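Endo-beta-mannanase (Rhizomucor miehei, PDB 4QP0) probably catalyses the random hydrolysis of (1->4)-beta-D-mannosidic linkages in mannans, galactomannans and glucomannans, as a secreted family 5 glycoside hydrolase. Local coordinates at residues 51-56 / 169-174; 23-28 / 322-327. All coordinates share one frame; numbering follows the deposited sequence.

Interactions 1 and 2 tie the barrel strands in two ways, across the interior and edge to edge. Interaction 2 pairs strand 17-25 with strand 320-323 and so joins the first and last strands of the TIM barrel; interaction 1 spans the interior from strand 51-55, the next neighbour of 17-25. Their centres lie about 11 Å apart. They meet where R53 NH1 bonds N25 OD1 at 2.8 Å, and again where T54 OG1 lies 2.7 Å from A26 O, a probable hydrogen bond. Both contacts sit toward the C-terminal ends of the strands, the side on which TIM-barrel enzymes carry their active sites.

Interaction 1 of 2, residues 51-56 / 169-174; sequences VVRTWL and GWEIAN
R53 and E171 pair by charge inside the (beta/alpha)8 TIM barrel, toward the C-terminal ends of strands 51-55 and 167-171, which are separated in the sheet by strand 102-106. With CG anti to the backbone N (chi1 -175°) and the chain extended as far as NE, the arginine carries its guanidinium across to the glutamate. R53 NE donates to E171 OE1 at 2.7 Å, on the syn side and 34° out of the carboxylate plane. R53 NH2 adds a weak bond of 3.3 Å to the same E171 OE1. T106 also bonds that oxygen, while E292 and E293 form further salt bridges to R53, probably offsetting its buried charge.

A hydrogen bond to a neutral amide extends the network: R53 NH2 donates to N174 OD1 at 2.8 Å, with the acceptor in the guanidinium plane. N174 opens the Asn-Glu-Pro sequence that in family 5 relatives supplies the catalytic acid/base, and its ND2 is bonded to N109.

Van der Waals contacts flank these polar groups. W55 CH2 approaches N174 CG to 3.2 Å, ring and amide planes 55° apart. At the indole of W170, whose NE1 bonds D210, L56 CD1 meets CZ3 edge-on at 3.7 Å.

Interaction 2 of 2, residues 23-28 / 322-327; sequences GTNAYY and AFWQIA
T24 and F323 form the tight end of this contact, their side chains lying side by side and pointing the same way. F323 has CG between its backbone N and carbonyl carbon (chi1 76°), and the threonine sits over one face of its ring: OG1 comes within 3.2 Å of CZ, offset toward the rim, while CB makes a CH-pi contact. Around this pair the backbones are stitched by a weak bond from F323 N to G23 O and a firmer one from I326 N to N25 O at 3.2 Å. F323 O accepts two weak bonds from a single residue, N25 N at 3.1 Å and N25 ND2 at 3.3 Å; N25 OD1 is engaged by R53.

The parallel pairing of G23 with A322 and T24 with F323 closes the TIM barrel, joining its first and last strands. Just beyond it the chain takes a non-proline cis peptide between W324 and Q325; in family 5 relatives a tryptophan followed by such a bond lines the sugar-binding cleft, and W324 probably does likewise.

The side nearer solvent is looser in its ring stacking: Y27 and W324, both partly exposed, keep their ring planes only 5° apart but slid so far, with the centroid of the Y27 ring 5.6 Å from that of the W324 six-membered ring, that they barely overlap. A water links Y27 OH to Q325 NE2 by weak bonds. Q325 OE1, by contrast, is buried without a polar partner, at the edge of the Y27 ring and 3.4 Å from CD2 of that tyrosine. On the buried side of this loop, Y28 OH, also bonded to V328 N, donates to I326 O at 2.7 Å, approaching from 47° above the carbonyl plane.

Interaction 1 of 2, residues 51-56 / 169-174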
ATOM      1  N   VAL A  51       3.930  12.297   1.161  1.00 26.62           N
ATOM      2  CA  VAL A  51       2.936  11.221   1.026  1.00 27.36           C
ATOM      3  C   VAL A  51       3.137  10.139   2.078  1.00 27.91           C
ATOM      4  O   VAL A  51       4.274   9.774   2.392  1.00 27.23           O
ATOM      5  CB  VAL A  51       2.977  10.548  -0.375  1.00 26.86           C
ATOM      6  CG1 VAL A  51       1.986   9.390  -0.452  1.00 27.41           C
ATOM      7  CG2 VAL A  51       2.671  11.547  -1.481  1.00 26.82           C
ATOM      8  N   VAL A  52       2.033   9.608   2.604  1.00 27.63           N
ATOM      9  CA  VAL A  52       2.097   8.440   3.477  1.00 27.01           C
ATOM     10  C   VAL A  52       1.096   7.329   3.058  1.00 28.31           C
ATOM     11  O   VAL A  52      -0.062   7.596   2.709  1.00 26.37           O
ATOM     12  CB  VAL A  52       1.998   8.845   4.974  1.00 27.14           C
ATOM     13  CG1 VAL A  52       0.654   9.480   5.302  1.00 27.39           C
ATOM     14  CG2 VAL A  52       2.298   7.673   5.899  1.00 26.85           C
ATOM     15  N   ARG A  53       1.585   6.091   3.062  1.00 28.25           N
ATOM     16  CA  ARG A  53       0.783   4.923   2.782  1.00 29.15           C
ATOM     17  C   ARG A  53       0.370   4.312   4.110  1.00 30.34           C
ATOM     18  O   ARG A  53       1.180   4.230   5.033  1.00 30.58           O
ATOM     19  CB  ARG A  53       1.607   3.924   1.991  1.00 29.36           C
ATOM     20  CG  ARG A  53       0.843   2.701   1.532  1.00 29.93           C
ATOM     21  CD  ARG A  53       1.689   1.892   0.573  1.00 29.87           C
ATOM     22  NE  ARG A  53       1.103   0.584   0.320  1.00 29.58           N
ATOM     23  CZ  ARG A  53       1.347  -0.504   1.042  1.00 30.43           C
ATOM     24  NH1 ARG A  53       2.181  -0.452   2.078  1.00 30.75           N
ATOM     25  NH2 ARG A  53       0.755  -1.648   0.726  1.00 29.62           N
ATOM     26  N   THR A  54      -0.889   3.899   4.210  1.00 29.82           N
ATOM     27  CA  THR A  54      -1.436   3.395   5.472  1.00 30.05           C
ATOM     28  C   THR A  54      -2.685   2.532   5.272  1.00 29.20           C
ATOM     29  O   THR A  54      -3.303   2.556   4.212  1.00 28.99           O
ATOM     30  CB  THR A  54      -1.715   4.545   6.476  1.00 31.90           C
ATOM     31  OG1 THR A  54      -2.168   4.009   7.728  1.00 33.61           O
ATOM     32  CG2 THR A  54      -2.752   5.523   5.937  1.00 31.51           C
ATOM     33  N   TRP A  55      -3.037   1.790   6.319  1.00 29.19           N
ATOM     34  CA  TRP A  55      -4.140   0.824   6.333  1.00 28.40           C
ATOM     35  C   TRP A  55      -5.497   1.475   6.407  1.00 29.07           C
ATOM     36  O   TRP A  55      -5.719   2.340   7.262  1.00 29.76           O
ATOM     37  CB  TRP A  55      -3.981  -0.081   7.557  1.00 27.02           C
ATOM     38  CG  TRP A  55      -2.927  -1.170   7.471  1.00 26.61           C
ATOM     39  CD1 TRP A  55      -2.638  -2.137   8.435  1.00 26.44           C
ATOM     40  CD2 TRP A  55      -2.008  -1.469   6.353  1.00 27.10           C
ATOM     41  NE1 TRP A  55      -1.636  -2.972   8.015  1.00 26.13           N
ATOM     42  CE2 TRP A  55      -1.218  -2.636   6.775  1.00 26.47           C
ATOM     43  CE3 TRP A  55      -1.775  -0.914   5.093  1.00 27.44           C
ATOM     44  CZ2 TRP A  55      -0.229  -3.190   5.966  1.00 27.60           C
ATOM     45  CZ3 TRP A  55      -0.776  -1.482   4.287  1.00 27.69           C
ATOM     46  CH2 TRP A  55      -0.021  -2.594   4.716  1.00 27.77           C
ATOM     47  N   LEU A  56      -6.413   1.060   5.525  1.00 28.29           N
ATOM     48  CA  LEU A  56      -7.834   1.442   5.620  1.00 28.09           C
ATOM     49  C   LEU A  56      -8.718   0.193   5.607  1.00 29.20           C
ATOM     50  O   LEU A  56      -9.748   0.137   4.930  1.00 29.40           O
ATOM     51  CB  LEU A  56      -8.257   2.405   4.503  1.00 26.97           C
ATOM     52  CG  LEU A  56      -9.239   3.535   4.888  1.00 26.78           C
ATOM     53  CD1 LEU A  56      -9.760   4.267   3.662  1.00 25.79           C
ATOM     54  CD2 LEU A  56     -10.414   3.052   5.727  1.00 27.18           C
ATOM     55  N   GLY A 169      -4.583   7.946  -3.641  1.00 29.49           N
ATOM     56  CA  GLY A 169      -5.197   6.914  -4.448  1.00 28.37           C
ATOM     57  C   GLY A 169      -5.516   5.700  -3.619  1.00 28.22           C
ATOM     58  O   GLY A 169      -5.055   5.580  -2.487  1.00 29.05           O
ATOM     59  N   TRP A 170      -6.313   4.806  -4.197  1.00 27.45           N
ATOM     60  CA  TRP A 170      -6.713   3.543  -3.560  1.00 26.49           C
ATOM     61  C   TRP A 170      -5.855   2.366  -3.933  1.00 26.96           C
ATOM     62  O   TRP A 170      -5.463   2.212  -5.088  1.00 27.96           O
ATOM     63  CB  TRP A 170      -8.150   3.213  -3.936  1.00 25.07           C
ATOM     64  CG  TRP A 170      -9.098   4.334  -3.637  1.00 23.60           C
ATOM     65  CD1 TRP A 170      -9.752   5.153  -4.545  1.00 23.26           C
ATOM     66  CD2 TRP A 170      -9.507   4.815  -2.310  1.00 23.40           C
ATOM     67  NE1 TRP A 170     -10.529   6.083  -3.893  1.00 24.03           N
ATOM     68  CE2 TRP A 170     -10.429   5.935  -2.549  1.00 23.80           C
ATOM     69  CE3 TRP A 170      -9.224   4.439  -1.001  1.00 22.79           C
ATOM     70  CZ2 TRP A 170     -11.026   6.633  -1.505  1.00 23.68           C
ATOM     71  CZ3 TRP A 170      -9.838   5.144   0.045  1.00 23.41           C
ATOM     72  CH2 TRP A 170     -10.716   6.215  -0.201  1.00 23.56           C
ATOM     73  N   GLU A 171      -5.571   1.507  -2.959  1.00 27.48           N
ATOM     74  CA  GLU A 171      -4.939   0.230  -3.237  1.00 27.72           C
ATOM     75  C   GLU A 171      -5.887  -0.887  -2.856  1.00 28.09           C
ATOM     76  O   GLU A 171      -6.457  -0.880  -1.759  1.00 28.10           O
ATOM     77  CB  GLU A 171      -3.631   0.086  -2.468  1.00 28.47           C
ATOM     78  CG  GLU A 171      -2.635   1.195  -2.736  1.00 29.48           C
ATOM     79  CD  GLU A 171      -1.213   0.766  -2.471  1.00 29.71           C
ATOM     80  OE1 GLU A 171      -0.947   0.169  -1.398  1.00 29.73           O
ATOM     81  OE2 GLU A 171      -0.366   1.020  -3.351  1.00 29.29           O
ATOM     82  N   ILE A 172      -6.045  -1.841  -3.769  1.00 29.48           N
ATOM     83  CA  ILE A 172      -6.966  -2.979  -3.604  1.00 29.80           C
ATOM     84  C   ILE A 172      -6.684  -3.797  -2.336  1.00 30.85           C
ATOM     85  O   ILE A 172      -7.556  -3.943  -1.475  1.00 31.85           O
ATOM     86  CB  ILE A 172      -6.936  -3.914  -4.838  1.00 29.80           C
ATOM     87  CG1 ILE A 172      -7.475  -3.186  -6.078  1.00 29.03           C
ATOM     88  CG2 ILE A 172      -7.720  -5.195  -4.560  1.00 29.96           C
ATOM     89  CD1 ILE A 172      -7.142  -3.860  -7.395  1.00 28.85           C
ATOM     90  N   ALA A 173      -5.466  -4.328  -2.238  1.00 30.96           N
ATOM     91  CA  ALA A 173      -5.060  -5.148  -1.110  1.00 31.02           C
ATOM     92  C   ALA A 173      -3.553  -5.101  -0.908  1.00 31.43           C
ATOM     93  O   ALA A 173      -2.796  -4.862  -1.845  1.00 31.05           O
ATOM     94  CB  ALA A 173      -5.512  -6.582  -1.312  1.00 31.68           C
ATOM     95  N   ASN A 174      -3.129  -5.342   0.326  1.00 31.17           N
ATOM     96  CA  ASN A 174      -1.718  -5.392   0.655  1.00 32.60           C
ATOM     97  C   ASN A 174      -1.113  -6.754   0.318  1.00 33.95           C
ATOM     98  O   ASN A 174      -1.577  -7.791   0.799  1.00 33.67           O
ATOM     99  CB  ASN A 174      -1.501  -5.057   2.126  1.00 31.74           C
ATOM    100  CG  ASN A 174      -0.046  -4.953   2.482  1.00 31.87           C
ATOM    101  OD1 ASN A 174       0.718  -4.249   1.813  1.00 33.57           O
ATOM    102  ND2 ASN A 174       0.358  -5.649   3.541  1.00 30.87           N
TER

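Interaction 2 of 2, residues 23-28 / 322-327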
ATOM      1  N   GLY A  23       8.052   8.815   0.071  1.00 31.23           N
ATOM      2  CA  GLY A  23       6.960   8.786   1.029  1.00 30.03           C
ATOM      3  C   GLY A  23       7.325   7.871   2.173  1.00 29.33           C
ATOM      4  O   GLY A  23       8.471   7.456   2.281  1.00 28.71           O
ATOM      5  N   THR A  24       6.356   7.547   3.024  1.00 28.49           N
ATOM      6  CA  THR A  24       6.594   6.597   4.106  1.00 27.95           C
ATOM      7  C   THR A  24       5.363   5.736   4.395  1.00 27.87           C
ATOM      8  O   THR A  24       4.302   5.955   3.819  1.00 26.88           O
ATOM      9  CB  THR A  24       7.101   7.289   5.392  1.00 27.70           C
ATOM     10  OG1 THR A  24       7.498   6.292   6.339  1.00 28.20           O
ATOM     11  CG2 THR A  24       6.031   8.176   6.017  1.00 26.96           C
ATOM     12  N   ASN A  25       5.534   4.737   5.260  1.00 28.25           N
ATOM     13  CA  ASN A  25       4.427   3.921   5.744  1.00 28.80           C
ATOM     14  C   ASN A  25       4.155   4.186   7.215  1.00 29.33           C
ATOM     15  O   ASN A  25       5.077   4.505   7.982  1.00 29.56           O
ATOM     16  CB  ASN A  25       4.704   2.430   5.551  1.00 28.47           C
ATOM     17  CG  ASN A  25       4.503   1.974   4.121  1.00 28.56           C
ATOM     18  OD1 ASN A  25       3.471   1.384   3.786  1.00 28.61           O
ATOM     19  ND2 ASN A  25       5.490   2.240   3.268  1.00 27.01           N
ATOM     20  N   ALA A  26       2.878   4.075   7.582  1.00 28.56           N
ATOM     21  CA  ALA A  26       2.414   4.119   8.966  1.00 29.34           C
ATOM     22  C   ALA A  26       1.056   3.431   9.025  1.00 30.27           C
ATOM     23  O   ALA A  26       0.025   4.073   9.259  1.00 30.67           O
ATOM     24  CB  ALA A  26       2.327   5.551   9.482  1.00 28.39           C
ATOM     25  N   TYR A  27       1.070   2.119   8.800  1.00 30.48           N
ATOM     26  CA  TYR A  27      -0.130   1.287   8.823  1.00 32.96           C
ATOM     27  C   TYR A  27      -0.970   1.518  10.082  1.00 34.01           C
ATOM     28  O   TYR A  27      -2.199   1.360  10.063  1.00 33.23           O
ATOM     29  CB  TYR A  27       0.267  -0.194   8.722  1.00 33.23           C
ATOM     30  CG  TYR A  27       0.681  -0.820  10.040  1.00 34.37           C
ATOM     31  CD1 TYR A  27      -0.255  -1.470  10.846  1.00 35.08           C
ATOM     32  CD2 TYR A  27       2.006  -0.756  10.488  1.00 34.44           C
ATOM     33  CE1 TYR A  27       0.112  -2.036  12.056  1.00 36.04           C
ATOM     34  CE2 TYR A  27       2.385  -1.328  11.697  1.00 35.16           C
ATOM     35  CZ  TYR A  27       1.432  -1.965  12.479  1.00 35.64           C
ATOM     36  OH  TYR A  27       1.779  -2.537  13.686  1.00 35.29           O
ATOM     37  N   TYR A  28      -0.286   1.905  11.161  1.00 33.85           N
ATOM     38  CA  TYR A  28      -0.850   1.977  12.508  1.00 34.78           C
ATOM     39  C   TYR A  28      -1.584   3.285  12.800  1.00 36.11           C
ATOM     40  O   TYR A  28      -1.953   3.549  13.955  1.00 38.21           O
ATOM     41  CB  TYR A  28       0.262   1.766  13.552  1.00 34.80           C
ATOM     42  CG  TYR A  28       1.391   2.774  13.440  1.00 35.42           C
ATOM     43  CD1 TYR A  28       1.394   3.938  14.209  1.00 35.15           C
ATOM     44  CD2 TYR A  28       2.450   2.572  12.553  1.00 35.22           C
ATOM     45  CE1 TYR A  28       2.419   4.864  14.105  1.00 35.72           C
ATOM     46  CE2 TYR A  28       3.476   3.499  12.442  1.00 35.39           C
ATOM     47  CZ  TYR A  28       3.456   4.638  13.220  1.00 34.99           C
ATOM     48  OH  TYR A  28       4.471   5.553  13.111  1.00 35.27           O
ATOM     49  N   ALA A 322       8.578   4.645  -1.019  1.00 29.87           N
ATOM     50  CA  ALA A 322       8.133   4.864   0.357  1.00 29.12           C
ATOM     51  C   ALA A 322       8.733   3.803   1.264  1.00 28.28           C
ATOM     52  O   ALA A 322       8.548   2.598   1.038  1.00 26.80           O
ATOM     53  CB  ALA A 322       6.610   4.850   0.443  1.00 28.49           C
ATOM     54  N   PHE A 323       9.467   4.254   2.277  1.00 27.19           N
ATOM     55  CA  PHE A 323      10.153   3.339   3.176  1.00 27.21           C
ATOM     56  C   PHE A 323       9.233   2.841   4.263  1.00 27.36           C
ATOM     57  O   PHE A 323       8.258   3.502   4.630  1.00 26.68           O
ATOM     58  CB  PHE A 323      11.403   3.974   3.800  1.00 27.20           C
ATOM     59  CG  PHE A 323      11.113   4.959   4.895  1.00 26.80           C
ATOM     60  CD1 PHE A 323      10.963   4.537   6.208  1.00 27.02           C
ATOM     61  CD2 PHE A 323      11.016   6.311   4.615  1.00 27.30           C
ATOM     62  CE1 PHE A 323      10.706   5.448   7.219  1.00 27.36           C
ATOM     63  CE2 PHE A 323      10.767   7.233   5.620  1.00 27.68           C
ATOM     64  CZ  PHE A 323      10.611   6.799   6.926  1.00 27.76           C
ATOM     65  N   TRP A 324       9.573   1.668   4.773  1.00 27.96           N
ATOM     66  CA  TRP A 324       8.875   1.081   5.887  1.00 29.54           C
ATOM     67  C   TRP A 324       9.850   1.025   7.032  1.00 28.91           C
ATOM     68  O   TRP A 324      10.871   0.349   6.930  1.00 28.82           O
ATOM     69  CB  TRP A 324       8.367  -0.308   5.504  1.00 29.78           C
ATOM     70  CG  TRP A 324       7.665  -1.040   6.617  1.00 31.16           C
ATOM     71  CD1 TRP A 324       8.242  -1.619   7.738  1.00 31.62           C
ATOM     72  CD2 TRP A 324       6.220  -1.328   6.743  1.00 31.34           C
ATOM     73  NE1 TRP A 324       7.290  -2.210   8.529  1.00 32.74           N
ATOM     74  CE2 TRP A 324       6.056  -2.064   7.992  1.00 32.32           C
ATOM     75  CE3 TRP A 324       5.095  -1.044   5.981  1.00 32.25           C
ATOM     76  CZ2 TRP A 324       4.806  -2.493   8.443  1.00 33.06           C
ATOM     77  CZ3 TRP A 324       3.843  -1.478   6.440  1.00 32.59           C
ATOM     78  CH2 TRP A 324       3.706  -2.190   7.639  1.00 32.92           C
ATOM     79  N   GLN A 325       9.577   1.733   8.131  1.00 28.95           N
ATOM     80  CA  GLN A 325       8.392   2.578   8.307  1.00 29.55           C
ATOM     81  C   GLN A 325       8.710   3.663   9.320  1.00 30.18           C
ATOM     82  O   GLN A 325       9.616   3.496  10.137  1.00 30.92           O
ATOM     83  CB  GLN A 325       7.203   1.756   8.807  1.00 28.39           C
ATOM     84  CG  GLN A 325       7.391   1.145  10.190  1.00 28.53           C
ATOM     85  CD  GLN A 325       6.190   0.317  10.613  1.00 28.56           C
ATOM     86  OE1 GLN A 325       5.046   0.646  10.299  1.00 27.87           O
ATOM     87  NE2 GLN A 325       6.448  -0.761  11.335  1.00 29.18           N
ATOM     88  N   ILE A 326       7.969   4.767   9.277  1.00 30.33           N
ATOM     89  CA  ILE A 326       8.157   5.814  10.281  1.00 32.98           C
ATOM     90  C   ILE A 326       7.602   5.394  11.652  1.00 34.54           C
ATOM     91  O   ILE A 326       6.588   4.695  11.745  1.00 35.11           O
ATOM     92  CB  ILE A 326       7.602   7.190   9.824  1.00 32.35           C
ATOM     93  CG1 ILE A 326       8.183   8.322  10.698  1.00 30.95           C
ATOM     94  CG2 ILE A 326       6.079   7.194   9.797  1.00 31.25           C
ATOM     95  CD1 ILE A 326       7.754   9.720  10.297  1.00 29.29           C
ATOM     96  N   ALA A 327       8.285   5.815  12.711  1.00 36.77           N
ATOM     97  CA  ALA A 327       7.949   5.388  14.063  1.00 38.58           C
ATOM     98  C   ALA A 327       7.543   6.538  14.968  1.00 39.46           C
ATOM     99  O   ALA A 327       8.379   7.352  15.362  1.00 43.17           O
ATOM    100  CB  ALA A 327       9.115   4.623  14.676  1.00 39.32           C
TER
HETATM  101  O   HOH W   1       5.169  -2.656  13.900  1.00 30.91           O